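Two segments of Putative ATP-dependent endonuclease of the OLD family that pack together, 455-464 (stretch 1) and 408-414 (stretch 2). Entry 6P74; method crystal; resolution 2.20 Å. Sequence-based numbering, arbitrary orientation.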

# COMPACT_ATOMS: atom_id res chain seq x y z
N ALA A 455 14.58 -33.72 -44.22
CA ALA A 455 14.40 -33.47 -42.80
C ALA A 455 14.45 -31.97 -42.50
O ALA A 455 13.57 -31.43 -41.81
CB ALA A 455 15.46 -34.22 -41.99
N GLU A 456 15.48 -31.29 -43.00
CA GLU A 456 15.59 -29.85 -42.80
C GLU A 456 14.39 -29.11 -43.37
O GLU A 456 13.88 -28.18 -42.75
CB GLU A 456 16.89 -29.32 -43.42
CG GLU A 456 18.15 -29.69 -42.63
CD GLU A 456 18.12 -29.32 -41.14
OE1 GLU A 456 17.83 -28.14 -40.80
OE2 GLU A 456 18.39 -30.21 -40.31
N GLN A 457 13.91 -29.53 -44.55
CA GLN A 457 12.76 -28.85 -45.15
C GLN A 457 11.52 -29.01 -44.30
O GLN A 457 10.74 -28.06 -44.16
CB GLN A 457 12.54 -29.37 -46.57
CG GLN A 457 13.60 -28.79 -47.54
CD GLN A 457 13.55 -29.43 -48.91
OE1 GLN A 457 13.18 -30.60 -49.05
NE2 GLN A 457 13.91 -28.65 -49.93
N GLU A 458 11.36 -30.16 -43.66
CA GLU A 458 10.26 -30.38 -42.74
C GLU A 458 10.39 -29.48 -41.51
O GLU A 458 9.41 -28.84 -41.11
CB GLU A 458 10.23 -31.85 -42.34
CG GLU A 458 8.90 -32.35 -41.84
CD GLU A 458 9.04 -33.63 -41.03
OE1 GLU A 458 8.98 -33.56 -39.78
OE2 GLU A 458 9.25 -34.70 -41.66
N LYS A 459 11.59 -29.42 -40.91
CA LYS A 459 11.80 -28.52 -39.78
C LYS A 459 11.54 -27.06 -40.16
O LYS A 459 10.99 -26.29 -39.35
CB LYS A 459 13.22 -28.64 -39.23
CG LYS A 459 13.65 -30.01 -38.80
CD LYS A 459 15.05 -29.94 -38.26
CE LYS A 459 15.68 -31.30 -38.10
NZ LYS A 459 17.17 -31.13 -38.01
N ASN A 460 11.98 -26.65 -41.36
CA ASN A 460 11.74 -25.29 -41.83
C ASN A 460 10.24 -25.03 -42.00
O ASN A 460 9.77 -23.93 -41.71
CB ASN A 460 12.46 -25.04 -43.16
CG ASN A 460 13.96 -25.13 -43.02
OD1 ASN A 460 14.48 -25.11 -41.91
ND2 ASN A 460 14.68 -25.23 -44.17
N GLN A 461 9.50 -26.03 -42.49
CA GLN A 461 8.07 -25.89 -42.69
C GLN A 461 7.32 -25.82 -41.36
O GLN A 461 6.34 -25.09 -41.24
CB GLN A 461 7.54 -27.06 -43.54
CG GLN A 461 6.08 -26.93 -43.91
CD GLN A 461 5.74 -25.52 -44.42
OE1 GLN A 461 4.92 -24.82 -43.82
NE2 GLN A 461 6.38 -25.10 -45.51
N ARG A 462 7.77 -26.56 -40.35
CA ARG A 462 7.08 -26.48 -39.07
C ARG A 462 7.27 -25.11 -38.43
O ARG A 462 6.31 -24.54 -37.87
CB ARG A 462 7.56 -27.57 -38.13
CG ARG A 462 7.24 -29.00 -38.54
CD ARG A 462 8.02 -29.98 -37.62
NE ARG A 462 7.59 -29.75 -36.24
CZ ARG A 462 6.46 -30.23 -35.70
NH1 ARG A 462 5.64 -30.99 -36.42
NH2 ARG A 462 6.14 -29.94 -34.44
N ILE A 463 8.47 -24.53 -38.54
CA ILE A 463 8.70 -23.18 -38.03
C ILE A 463 7.79 -22.19 -38.74
O ILE A 463 7.25 -21.25 -38.13
CB ILE A 463 10.19 -22.81 -38.17
CG1 ILE A 463 10.98 -23.49 -37.05
CG2 ILE A 463 10.36 -21.30 -38.11
CD1 ILE A 463 12.47 -23.62 -37.35
N GLN A 464 7.61 -22.36 -40.04
CA GLN A 464 6.78 -21.46 -40.82
C GLN A 464 5.30 -21.59 -40.43
O GLN A 464 4.56 -20.60 -40.39
CB GLN A 464 6.99 -21.78 -42.29
CG GLN A 464 6.26 -20.92 -43.22
CD GLN A 464 7.19 -20.12 -44.08
OE1 GLN A 464 8.33 -19.80 -43.70
NE2 GLN A 464 6.72 -19.79 -45.27
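Stretch 2 (408-414) GKAGIEL

Stretch 2 enters a helix at Lys 409, with Gly 408 at the N-cap position, and this helix runs alongside the helix that spans all of stretch 1. The two point the same way: their N-to-C directions differ by 14°, and the axes approach to 9.6 Å. In register, Lys 409 lies beside Lys 459, their CA atoms 6.7 Å apart, and one helical turn later Glu 413 lies beside Ile 463, with a CA–CA distance of 5.7 Å. Gly 408 has phi/psi of 103/-179, a conformation in which a CB would be jammed against the preceding carbonyl oxygen. Gly 408 O accepts the first hydrogen bond of the helix from Ile 412 N at 3.0 Å, and the next, from Glu 413 N to Lys 409 O, is also 3.0 Å long.

Charged and polar contacts form at two levels. At the first, Lys 409 points its CA-to-CB bond toward stretch 1 and sits as a knob among Glu 456, Lys 459, Asn 460 and Ile 463. Its extended chain (chi1 m, the remaining angles t) carries the ammonium back along stretch 1 toward the N-terminal end, where Lys 409 NZ donates to Glu 456 OE1 at 2.7 Å, as part of a salt bridge, and to Asn 460 OD1 at 2.8 Å. The carboxylate of Glu 456 is shared between two lysines, since Lys 459 NZ binds Glu 456 OE2 at 2.8 Å within stretch 1.

At the second level, Arg 462 and Glu 413 form a two-pronged salt bridge. Arg 462 NE donates to Glu 413 OE2 at 2.8 Å with a nearly linear angle of 176°, whereas the bond from Arg 462 NH2 to Glu 413 OE1, 3.0 Å long and bent to 128°, is weak. The carboxylate meets the guanidinium at its edge, with Glu 413 OE2 near the guanidinium plane. Water 1 adds a bridge to the backbone, donating to Glu 413 OE2 at 2.9 Å and to Lys 459 O at 3.1 Å.

Apolar packing centres on the buried Ile 463. Ile 463 CD1 lies 3.7 Å from Lys 409 CB, while Ile 463 CG1 is 4.1 Å from Glu 413 CG and 4.3 Å from Ile 412 CG2, so the aliphatic parts of two charged side chains join Ile 412 in covering it. Farther toward the start of the pair, Lys 459 CB rests 4.1 Å from Lys 409 CD. In all, the contact buries 394 Å², both sides summed.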

# COMPACT_ATOMS: atom_id res chain seq x y z
N GLY A 408 18.61 -24.50 -31.59
CA GLY A 408 18.33 -25.23 -32.82
C GLY A 408 16.88 -25.06 -33.22
O GLY A 408 16.10 -24.38 -32.56
N LYS A 409 16.51 -25.71 -34.34
CA LYS A 409 15.21 -25.40 -34.93
C LYS A 409 14.06 -25.88 -34.05
O LYS A 409 13.10 -25.13 -33.80
CB LYS A 409 15.13 -25.98 -36.34
CG LYS A 409 16.12 -25.23 -37.30
CD LYS A 409 16.07 -25.75 -38.73
CE LYS A 409 17.01 -24.94 -39.65
NZ LYS A 409 17.06 -25.52 -41.03
N ALA A 410 14.15 -27.12 -33.53
CA ALA A 410 13.14 -27.61 -32.60
C ALA A 410 13.02 -26.69 -31.39
O ALA A 410 11.92 -26.50 -30.86
CB ALA A 410 13.45 -29.05 -32.16
N GLY A 411 14.13 -26.08 -30.97
CA GLY A 411 14.08 -25.12 -29.88
C GLY A 411 13.35 -23.85 -30.27
O GLY A 411 12.67 -23.24 -29.43
N ILE A 412 13.48 -23.43 -31.53
CA ILE A 412 12.76 -22.26 -32.02
C ILE A 412 11.25 -22.52 -32.00
O ILE A 412 10.47 -21.69 -31.51
CB ILE A 412 13.24 -21.85 -33.42
CG1 ILE A 412 14.64 -21.27 -33.36
CG2 ILE A 412 12.33 -20.78 -34.00
CD1 ILE A 412 15.24 -20.97 -34.71
N GLU A 413 10.81 -23.64 -32.56
CA GLU A 413 9.41 -24.05 -32.45
C GLU A 413 8.88 -23.85 -31.04
O GLU A 413 7.79 -23.31 -30.84
CB GLU A 413 9.25 -25.52 -32.81
CG GLU A 413 9.31 -25.87 -34.22
CD GLU A 413 8.65 -27.20 -34.43
OE1 GLU A 413 7.41 -27.26 -34.29
OE2 GLU A 413 9.37 -28.20 -34.66
N LEU A 414 9.63 -24.32 -30.04
CA LEU A 414 9.14 -24.25 -28.67
C LEU A 414 8.92 -22.80 -28.26
O LEU A 414 7.83 -22.44 -27.80
CB LEU A 414 10.12 -24.95 -27.73
CG LEU A 414 9.74 -25.03 -26.25
CD1 LEU A 414 8.30 -25.54 -26.09
CD2 LEU A 414 10.69 -25.99 -25.58
O HOH W 1 11.43 -27.18 -36.39